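Local coordinates for iron-binding protein (Staphylococcus epidermidis, PDB 4M7O), which probably binds an iron complex as the substrate-binding component of an uptake system, at residues A[261-264]-A[265-268]; A[113-116]-A[117-120]; A[140-143]-A[144-148]; A[233-236]-A[237-240]. All blocks are in the same frame, centred on the assembly; numbering follows the deposited sequence.

Along the chain the order is contact 2, contact 3, contact 4, contact 1. Contacts 1, 2 and 3 form one cluster, with centres about 10 to 13 Å apart, where helices 116-129, 133-152 and 264-275 pack together. Ile-264 of contact 1 lies against Tyr-120 of contact 2 and Thr-143 of contact 3, so the last helix returns to helices laid down much earlier. Contact 4 stands apart, its centre about 33 to 40 Å from the others, in the lobe built round the mixed sheet. Helix 133-152 leads from the lobe of the parallel sheet to that of the mixed sheet, consistent with the long connecting helix of such binding proteins; the other two helices pack against it.

Contact 1. Residues A[261-264]-A[265-268]; sequences GPRI and DEGL
Arg-263 and Glu-266 are brought together by matching first torsions: each CG stands anti to its own carbonyl carbon (chi1 -60° and -56°). The glutamate chain then runs straight on, and its carboxylate lies across the arginine stem, with OE1 3.8 Å from Arg-263 CB and OE2 4.0 Å from Arg-263 CD. The guanidinium and carboxylate planes stand 82° apart, and the ion pair from Arg-263 NH1 to Glu-266 OE1 is long at 3.9 Å. The stronger polar partner of the guanidinium is Glu-34, in a salt bridge through NH2; Tyr-54 adds a cation-pi contact.

Gly-261 to Ile-264 make a type I turn leading into helix 264-275. Proline suits the second place of that turn because its ring already holds the phi required, and Gly-261, having no CB, leaves room for Pro-262 CD. Arg-263 is the N-cap. Its carbonyl accepts from Glu-266 N at 3.0 Å, a bent bond whose donor sits above the carbonyl plane, whereas Leu-268 N meets Ile-264 O at 2.9 Å in a straighter helical bond. Ile-264 turns its branched chain into the core, against Ile-116, Tyr-120 and Thr-143.

With Asp-265 and Glu-266 in the first turn, negative charge gathers where the helix dipole is positive, which probably favours their ionised forms and steadies the helix start.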
loop_
_atom_site.group_PDB
_atom_site.type_symbol
_atom_site.label_atom_id
_atom_site.label_comp_id
_atom_site.label_asym_id
_atom_site.label_seq_id
_atom_site.Cartn_x
_atom_site.Cartn_y
_atom_site.Cartn_z
ATOM N N GLY A 261 3.665 -4.204 2.977
ATOM C CA GLY A 261 4.864 -4.758 3.578
ATOM C C GLY A 261 4.706 -5.087 5.054
ATOM O O GLY A 261 3.598 -5.088 5.593
ATOM N N PRO A 262 5.824 -5.370 5.726
ATOM C CA PRO A 262 5.808 -5.771 7.132
ATOM C C PRO A 262 5.359 -4.663 8.080
ATOM O O PRO A 262 5.089 -4.965 9.240
ATOM C CB PRO A 262 7.277 -6.111 7.407
ATOM C CG PRO A 262 7.837 -6.452 6.047
ATOM C CD PRO A 262 7.171 -5.474 5.146
ATOM N N ARG A 263 5.281 -3.416 7.617
ATOM C CA ARG A 263 4.871 -2.325 8.506
ATOM C C ARG A 263 3.417 -1.868 8.302
ATOM O O ARG A 263 3.063 -0.744 8.658
ATOM C CB ARG A 263 5.860 -1.147 8.406
ATOM C CG ARG A 263 7.314 -1.499 8.795
ATOM C CD ARG A 263 8.263 -0.315 8.590
ATOM N NE ARG A 263 8.353 0.079 7.181
ATOM C CZ ARG A 263 8.355 1.338 6.746
ATOM N NH1 ARG A 263 8.288 2.343 7.607
ATOM N NH2 ARG A 263 8.432 1.591 5.447
ATOM N N ILE A 264 2.567 -2.747 7.768
ATOM C CA ILE A 264 1.150 -2.417 7.588
ATOM C C ILE A 264 0.433 -2.029 8.868
ATOM O O ILE A 264 -0.588 -1.338 8.819
ATOM C CB ILE A 264 0.316 -3.576 7.011
ATOM C CG1 ILE A 264 0.822 -4.912 7.536
ATOM C CG2 ILE A 264 0.279 -3.531 5.497
ATOM C CD1 ILE A 264 -0.088 -6.061 7.204
ATOM N N ASP A 265 0.923 -2.508 10.012
ATOM C CA ASP A 265 0.277 -2.171 11.276
ATOM C C ASP A 265 0.371 -0.667 11.527
ATOM O O ASP A 265 -0.551 -0.057 12.072
ATOM C CB ASP A 265 0.894 -2.951 12.441
ATOM C CG ASP A 265 2.328 -2.536 12.726
ATOM O OD1 ASP A 265 3.192 -2.789 11.868
ATOM O OD2 ASP A 265 2.594 -1.962 13.806
ATOM N N GLU A 266 1.477 -0.066 11.105
ATOM C CA GLU A 266 1.658 1.365 11.273
ATOM C C GLU A 266 0.651 2.126 10.406
ATOM O O GLU A 266 0.026 3.085 10.865
ATOM C CB GLU A 266 3.110 1.750 10.981
ATOM C CG GLU A 266 4.098 0.971 11.858
ATOM C CD GLU A 266 5.559 1.172 11.470
ATOM O OE1 GLU A 266 5.830 1.981 10.550
ATOM O OE2 GLU A 266 6.437 0.516 12.086
ATOM N N GLY A 267 0.462 1.679 9.170
ATOM C CA GLY A 267 -0.543 2.267 8.300
ATOM C C GLY A 267 -1.939 2.122 8.874
ATOM O O GLY A 267 -2.710 3.086 8.899
ATOM N N LEU A 268 -2.265 0.923 9.355
ATOM C CA LEU A 268 -3.562 0.687 9.979
ATOM C C LEU A 268 -3.749 1.581 11.196
ATOM O O LEU A 268 -4.857 2.059 11.453
ATOM C CB LEU A 268 -3.706 -0.780 10.389
ATOM C CG LEU A 268 -5.093 -1.201 10.876
ATOM C CD1 LEU A 268 -6.065 -1.178 9.714
ATOM C CD2 LEU A 268 -5.061 -2.576 11.504
#

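Contact 2. Residues A[113-116]-A[117-120]; sequences AQSI and DETY
Ser-115 has an extended backbone (phi -158°, psi 172°) just ahead of helix 116-129, which sets both its hydroxyl and its carbonyl before the first-turn donors of Glu-118 and Thr-119. In its side chain OG stands between the backbone N and the carbonyl carbon (chi1 73°), from where it accepts from Glu-118 N at 3.0 Å. This is the classic serine N-cap: a short side chain stands in for the carbonyl that a preceding helical turn would have supplied.

Glu-118 runs back extended past the cap, and its OE2 accepts from Gln-114 N at 2.9 Å in a nearly straight bond that reaches the oxygen from above the carboxylate plane. In a true capping box the returning bond would go to the N-cap residue's own N-H; here it is displaced by one residue. Thr-119 holds Ser-115 O twice, through OG1 at 2.9 Å and N at 3.2 Å, from opposite faces of the carbonyl plane. Ala-113, with only a methyl, sets CB 3.6 Å from Thr-119 OG1.

On the buried flank, Ile-116 and Tyr-120 run side by side, with Ile-116 CG2 3.5 Å from Tyr-120 CZ, and Ile-116 O lies over one face of the ring.

At the helix start, then, Ser-115 OG takes Glu-118 N, Asp-184 of helix 181-188 takes Ile-116 N, and Glu-118 binds the N-H of Gln-114 just before the helix; the acidic groups there probably gain from its positive end.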
loop_
_atom_site.group_PDB
_atom_site.type_symbol
_atom_site.label_atom_id
_atom_site.label_comp_id
_atom_site.label_asym_id
_atom_site.label_seq_id
_atom_site.Cartn_x
_atom_site.Cartn_y
_atom_site.Cartn_z
ATOM N N ALA A 113 -1.343 -6.870 -3.501
ATOM C CA ALA A 113 -2.242 -7.175 -2.379
ATOM C C ALA A 113 -3.234 -6.041 -2.135
ATOM O O ALA A 113 -2.838 -4.882 -1.992
ATOM C CB ALA A 113 -1.449 -7.461 -1.118
ATOM N N GLN A 114 -4.523 -6.372 -2.081
ATOM C CA GLN A 114 -5.552 -5.374 -1.796
ATOM C C GLN A 114 -6.286 -5.642 -0.477
ATOM O O GLN A 114 -7.401 -5.181 -0.280
ATOM C CB GLN A 114 -6.540 -5.268 -2.959
ATOM C CG GLN A 114 -6.006 -4.479 -4.173
ATOM C CD GLN A 114 -5.643 -3.021 -3.845
ATOM O OE1 GLN A 114 -6.470 -2.241 -3.324
ATOM N NE2 GLN A 114 -4.401 -2.644 -4.161
ATOM N N SER A 115 -5.639 -6.386 0.418
ATOM C CA SER A 115 -6.141 -6.616 1.769
ATOM C C SER A 115 -4.991 -7.008 2.692
ATOM O O SER A 115 -3.881 -7.249 2.239
ATOM C CB SER A 115 -7.167 -7.738 1.780
ATOM O OG SER A 115 -6.507 -8.972 1.590
ATOM N N ILE A 116 -5.258 -7.084 3.988
ATOM C CA ILE A 116 -4.226 -7.488 4.932
ATOM C C ILE A 116 -3.876 -8.960 4.723
ATOM O O ILE A 116 -2.706 -9.329 4.699
ATOM C CB ILE A 116 -4.683 -7.231 6.380
ATOM C CG1 ILE A 116 -4.832 -5.726 6.618
ATOM C CG2 ILE A 116 -3.720 -7.832 7.373
ATOM C CD1 ILE A 116 -5.523 -5.378 7.926
ATOM N N ASP A 117 -4.891 -9.803 4.557
ATOM C CA ASP A 117 -4.650 -11.227 4.339
ATOM C C ASP A 117 -3.870 -11.519 3.050
ATOM O O ASP A 117 -3.098 -12.475 2.996
ATOM C CB ASP A 117 -5.956 -12.018 4.381
ATOM C CG ASP A 117 -6.404 -12.320 5.805
ATOM O OD1 ASP A 117 -5.901 -13.312 6.381
ATOM O OD2 ASP A 117 -7.245 -11.567 6.355
ATOM N N GLU A 118 -4.069 -10.699 2.022
ATOM C CA GLU A 118 -3.375 -10.894 0.764
ATOM C C GLU A 118 -1.926 -10.471 0.926
ATOM O O GLU A 118 -1.039 -11.001 0.271
ATOM C CB GLU A 118 -4.057 -10.107 -0.358
ATOM C CG GLU A 118 -5.295 -10.790 -0.937
ATOM C CD GLU A 118 -6.092 -9.881 -1.856
ATOM O OE1 GLU A 118 -7.339 -10.003 -1.880
ATOM O OE2 GLU A 118 -5.475 -9.044 -2.554
ATOM N N THR A 119 -1.693 -9.508 1.814
ATOM C CA THR A 119 -0.336 -9.089 2.128
ATOM C C THR A 119 0.420 -10.256 2.761
ATOM O O THR A 119 1.558 -10.546 2.377
ATOM C CB THR A 119 -0.336 -7.882 3.074
ATOM O OG1 THR A 119 -0.996 -6.783 2.434
ATOM C CG2 THR A 119 1.092 -7.479 3.440
ATOM N N TYR A 120 -0.220 -10.927 3.718
ATOM C CA TYR A 120 0.350 -12.109 4.347
ATOM C C TYR A 120 0.628 -13.146 3.280
ATOM O O TYR A 120 1.663 -13.818 3.325
ATOM C CB TYR A 120 -0.609 -12.699 5.388
ATOM C CG TYR A 120 -0.925 -11.794 6.560
ATOM C CD1 TYR A 120 -0.057 -10.776 6.950
ATOM C CD2 TYR A 120 -2.093 -11.967 7.288
ATOM C CE1 TYR A 120 -0.361 -9.945 8.041
ATOM C CE2 TYR A 120 -2.405 -11.151 8.366
ATOM C CZ TYR A 120 -1.540 -10.149 8.740
ATOM O OH TYR A 120 -1.879 -9.361 9.817
#

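Contact 3. Residues A[140-143]-A[144-148]; sequences VDET and KHNVD
Val-140 and Lys-144 lie side by side one turn apart on helix 133-152, probably the long connecting helix between the lobes that is characteristic of this family of binding proteins. The lysine chain is extended beyond CG and runs alongside the valine, bringing CE within 3.8 Å of Val-140 CG1; its methylenes give the valine an apolar neighbour, while the ammonium group ends the chain of an exposed residue. The backbone is regular alpha-helix, with Lys-144 N bonded to Val-140 O at 2.9 Å and Val-147 N to Thr-143 O at 3.0 Å.

Round the helix, Glu-142 and Asn-146 meet at a slant, their carboxylate and amide planes 69° apart. The glutamate leaves with CG anti to its backbone N (chi1 -166°) and bends at chi2, so that Asn-146 ND2 is no nearer than 3.9 Å to Glu-142 OE1: the two groups are neighbours, not a bonded pair. The carboxylate is instead held by a salt bridge to Arg-38 of helix 30-38. Asp-141 likewise pairs with Lys-137, one turn back, rather than with Lys-144.

The inward side is made of beta-branched residues, compact and suited to close helix packing. Thr-143 directs its hydroxyl back to Leu-139 O, which satisfies that polar atom within the helix and leaves its methyl for Ile-264 and Tyr-120. Val-147 packs on Leu-268 of helix 264-275 and on Tyr-120 of helix 116-129. Within the helix itself, Val-147 CG2 rests 3.2 Å from Thr-143 O.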
loop_
_atom_site.group_PDB
_atom_site.type_symbol
_atom_site.label_atom_id
_atom_site.label_comp_id
_atom_site.label_asym_id
_atom_site.label_seq_id
_atom_site.Cartn_x
_atom_site.Cartn_y
_atom_site.Cartn_z
ATOM N N VAL A 140 4.895 -13.499 9.137
ATOM C CA VAL A 140 3.442 -13.398 9.078
ATOM C C VAL A 140 2.901 -13.317 10.494
ATOM O O VAL A 140 2.062 -12.466 10.797
ATOM C CB VAL A 140 2.796 -14.591 8.339
ATOM C CG1 VAL A 140 1.295 -14.658 8.629
ATOM C CG2 VAL A 140 3.032 -14.477 6.838
ATOM N N ASP A 141 3.399 -14.194 11.362
ATOM C CA ASP A 141 2.931 -14.254 12.746
ATOM C C ASP A 141 3.184 -12.963 13.518
ATOM O O ASP A 141 2.325 -12.511 14.271
ATOM C CB ASP A 141 3.565 -15.439 13.474
ATOM C CG ASP A 141 3.059 -16.773 12.962
ATOM O OD1 ASP A 141 1.932 -16.811 12.418
ATOM O OD2 ASP A 141 3.784 -17.782 13.110
ATOM N N GLU A 142 4.354 -12.363 13.328
ATOM C CA GLU A 142 4.690 -11.146 14.052
ATOM C C GLU A 142 3.867 -9.980 13.530
ATOM O O GLU A 142 3.446 -9.098 14.289
ATOM C CB GLU A 142 6.182 -10.839 13.939
ATOM C CG GLU A 142 6.653 -9.797 14.933
ATOM C CD GLU A 142 7.384 -8.647 14.276
ATOM O OE1 GLU A 142 8.003 -7.840 15.003
ATOM O OE2 GLU A 142 7.333 -8.546 13.032
ATOM N N THR A 143 3.624 -9.983 12.225
ATOM C CA THR A 143 2.840 -8.928 11.618
ATOM C C THR A 143 1.372 -9.024 12.058
ATOM O O THR A 143 0.741 -8.006 12.339
ATOM C CB THR A 143 2.953 -8.972 10.098
ATOM O OG1 THR A 143 4.338 -8.891 9.725
ATOM C CG2 THR A 143 2.199 -7.815 9.490
ATOM N N LYS A 144 0.841 -10.243 12.138
ATOM C CA LYS A 144 -0.503 -10.448 12.662
ATOM C C LYS A 144 -0.594 -9.896 14.079
ATOM O O LYS A 144 -1.567 -9.233 14.431
ATOM C CB LYS A 144 -0.859 -11.936 12.671
ATOM C CG LYS A 144 -1.444 -12.450 11.371
ATOM C CD LYS A 144 -1.554 -13.976 11.364
ATOM C CE LYS A 144 -2.190 -14.484 10.066
ATOM N NZ LYS A 144 -2.193 -15.973 9.970
ATOM N N HIS A 145 0.425 -10.171 14.890
ATOM C CA HIS A 145 0.437 -9.712 16.273
ATOM C C HIS A 145 0.305 -8.193 16.349
ATOM O O HIS A 145 -0.484 -7.666 17.120
ATOM C CB HIS A 145 1.712 -10.159 16.984
ATOM C CG HIS A 145 1.832 -9.632 18.380
ATOM N ND1 HIS A 145 1.065 -10.107 19.426
ATOM C CD2 HIS A 145 2.618 -8.662 18.901
ATOM C CE1 HIS A 145 1.381 -9.456 20.531
ATOM N NE2 HIS A 145 2.320 -8.573 20.241
ATOM N N ASN A 146 1.080 -7.486 15.540
ATOM C CA ASN A 146 1.038 -6.033 15.564
ATOM C C ASN A 146 -0.276 -5.485 15.043
ATOM O O ASN A 146 -0.794 -4.500 15.571
ATOM C CB ASN A 146 2.210 -5.459 14.766
ATOM C CG ASN A 146 3.545 -5.851 15.353
ATOM O OD1 ASN A 146 3.675 -6.004 16.567
ATOM N ND2 ASN A 146 4.544 -6.015 14.499
ATOM N N VAL A 147 -0.808 -6.118 13.997
ATOM C CA VAL A 147 -2.085 -5.714 13.427
ATOM C C VAL A 147 -3.194 -5.943 14.446
ATOM O O VAL A 147 -3.993 -5.044 14.703
ATOM C CB VAL A 147 -2.383 -6.472 12.120
ATOM C CG1 VAL A 147 -3.812 -6.237 11.669
ATOM C CG2 VAL A 147 -1.401 -6.056 11.011
ATOM N N ASP A 148 -3.225 -7.130 15.043
ATOM C CA ASP A 148 -4.250 -7.470 16.031
ATOM C C ASP A 148 -4.232 -6.527 17.224
ATOM O O ASP A 148 -5.267 -6.270 17.838
ATOM C CB ASP A 148 -4.088 -8.917 16.511
ATOM C CG ASP A 148 -4.293 -9.929 15.396
ATOM O OD1 ASP A 148 -4.711 -9.524 14.284
ATOM O OD2 ASP A 148 -4.041 -11.132 15.634
#

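Contact 4. Residues A[233-236]-A[237-240]; sequences KKRG and GFDK
A type II beta turn from Arg-235 to Phe-238 takes the chain out of helix 225-234 in the lobe of the mixed sheet, and the two end residues meet over it. Its closing bond, from Phe-238 N to Arg-235 O, is weak at 3.4 Å. Gly-236 and Gly-237 form the bend. Gly-237 has the positive phi of the third turn position, which glycine adopts readily.

The side chains of Arg-235 and Phe-238 lie alongside each other and point the same way. Extended from CG to NE (chi2 176°), the arginine carries CD over the centre of the phenyl face, 3.8 Å from the Phe-238 ring centroid and only 9° off its normal, a clear CH-pi contact. Closer to the backbone, Arg-235 CB sits 3.8 Å from Phe-238 CD1. The guanidinium stands at 82° to the ring and presents its edge, with NH2 3.7 Å from Phe-238 CE2, so this is not a stacked cation-pi pair.

Outside the turn, Arg-235 NH1 forms a salt bridge with Glu-166 of strand 162-168, while Phe-238 packs on Ile-209 and Ile-210 of helix 206-212. Arginine therefore serves two ends at once: its methylenes supply apolar cover for a buried ring, and its charge is balanced by a carboxylate on the sheet, which probably offsets the cost of burying it.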
loop_
_atom_site.group_PDB
_atom_site.type_symbol
_atom_site.label_atom_id
_atom_site.label_comp_id
_atom_site.label_asym_id
_atom_site.label_seq_id
_atom_site.Cartn_x
_atom_site.Cartn_y
_atom_site.Cartn_z
ATOM N N LYS A 233 -13.939 23.140 1.387
ATOM C CA LYS A 233 -14.665 24.390 1.565
ATOM C C LYS A 233 -15.113 24.969 0.236
ATOM O O LYS A 233 -16.108 25.675 0.180
ATOM C CB LYS A 233 -13.827 25.416 2.334
ATOM C CG LYS A 233 -13.758 25.158 3.823
ATOM C CD LYS A 233 -12.967 26.248 4.541
ATOM C CE LYS A 233 -13.041 26.079 6.055
ATOM N NZ LYS A 233 -11.947 26.809 6.756
ATOM N N LYS A 234 -14.390 24.667 -0.835
ATOM C CA LYS A 234 -14.775 25.203 -2.140
ATOM C C LYS A 234 -15.783 24.317 -2.881
ATOM O O LYS A 234 -16.330 24.709 -3.912
ATOM C CB LYS A 234 -13.535 25.517 -2.986
ATOM C CG LYS A 234 -12.660 26.622 -2.378
ATOM C CD LYS A 234 -11.432 26.937 -3.234
ATOM C CE LYS A 234 -10.503 27.924 -2.531
ATOM N NZ LYS A 234 -9.148 27.948 -3.146
ATOM N N ARG A 235 -16.045 23.134 -2.334
ATOM C CA ARG A 235 -17.063 22.247 -2.887
ATOM C C ARG A 235 -18.456 22.658 -2.457
ATOM O O ARG A 235 -18.763 22.700 -1.253
ATOM C CB ARG A 235 -16.821 20.809 -2.449
ATOM C CG ARG A 235 -15.865 20.087 -3.343
ATOM C CD ARG A 235 -15.563 18.700 -2.837
ATOM N NE ARG A 235 -14.245 18.274 -3.292
ATOM C CZ ARG A 235 -13.653 17.148 -2.925
ATOM N NH1 ARG A 235 -12.448 16.862 -3.384
ATOM N NH2 ARG A 235 -14.264 16.317 -2.094
ATOM N N GLY A 236 -19.300 22.939 -3.445
ATOM C CA GLY A 236 -20.673 23.334 -3.189
ATOM C C GLY A 236 -21.429 22.222 -2.496
ATOM O O GLY A 236 -21.273 21.050 -2.846
ATOM N N GLY A 237 -22.222 22.582 -1.496
ATOM C CA GLY A 237 -23.080 21.622 -0.832
ATOM C C GLY A 237 -22.418 20.802 0.260
ATOM O O GLY A 237 -23.113 20.201 1.079
ATOM N N PHE A 238 -21.090 20.768 0.286
ATOM C CA PHE A 238 -20.395 19.933 1.257
ATOM C C PHE A 238 -20.602 20.467 2.675
ATOM O O PHE A 238 -20.480 19.715 3.646
ATOM C CB PHE A 238 -18.909 19.794 0.912
ATOM C CG PHE A 238 -18.576 18.527 0.138
ATOM C CD1 PHE A 238 -19.214 18.234 -1.060
ATOM C CD2 PHE A 238 -17.636 17.632 0.619
ATOM C CE1 PHE A 238 -18.923 17.072 -1.755
ATOM C CE2 PHE A 238 -17.334 16.467 -0.078
ATOM C CZ PHE A 238 -17.976 16.190 -1.268
ATOM N N ASP A 239 -20.937 21.754 2.776
ATOM C CA ASP A 239 -21.259 22.411 4.047
ATOM C C ASP A 239 -22.172 21.587 4.934
ATOM O O ASP A 239 -22.037 21.601 6.158
ATOM C CB ASP A 239 -21.955 23.753 3.793
ATOM C CG ASP A 239 -20.979 24.896 3.624
ATOM O OD1 ASP A 239 -19.755 24.661 3.754
ATOM O OD2 ASP A 239 -21.442 26.034 3.377
ATOM N N LYS A 240 -23.110 20.887 4.305
ATOM C CA LYS A 240 -24.125 20.116 5.012
ATOM C C LYS A 240 -23.557 18.892 5.735
ATOM O O LYS A 240 -23.869 18.661 6.902
ATOM C CB LYS A 240 -25.223 19.692 4.030
ATOM C CG LYS A 240 -26.028 20.860 3.467
ATOM C CD LYS A 240 -27.441 20.438 3.103
ATOM C CE LYS A 240 -28.428 21.579 3.325
ATOM N NZ LYS A 240 -28.322 22.158 4.694
#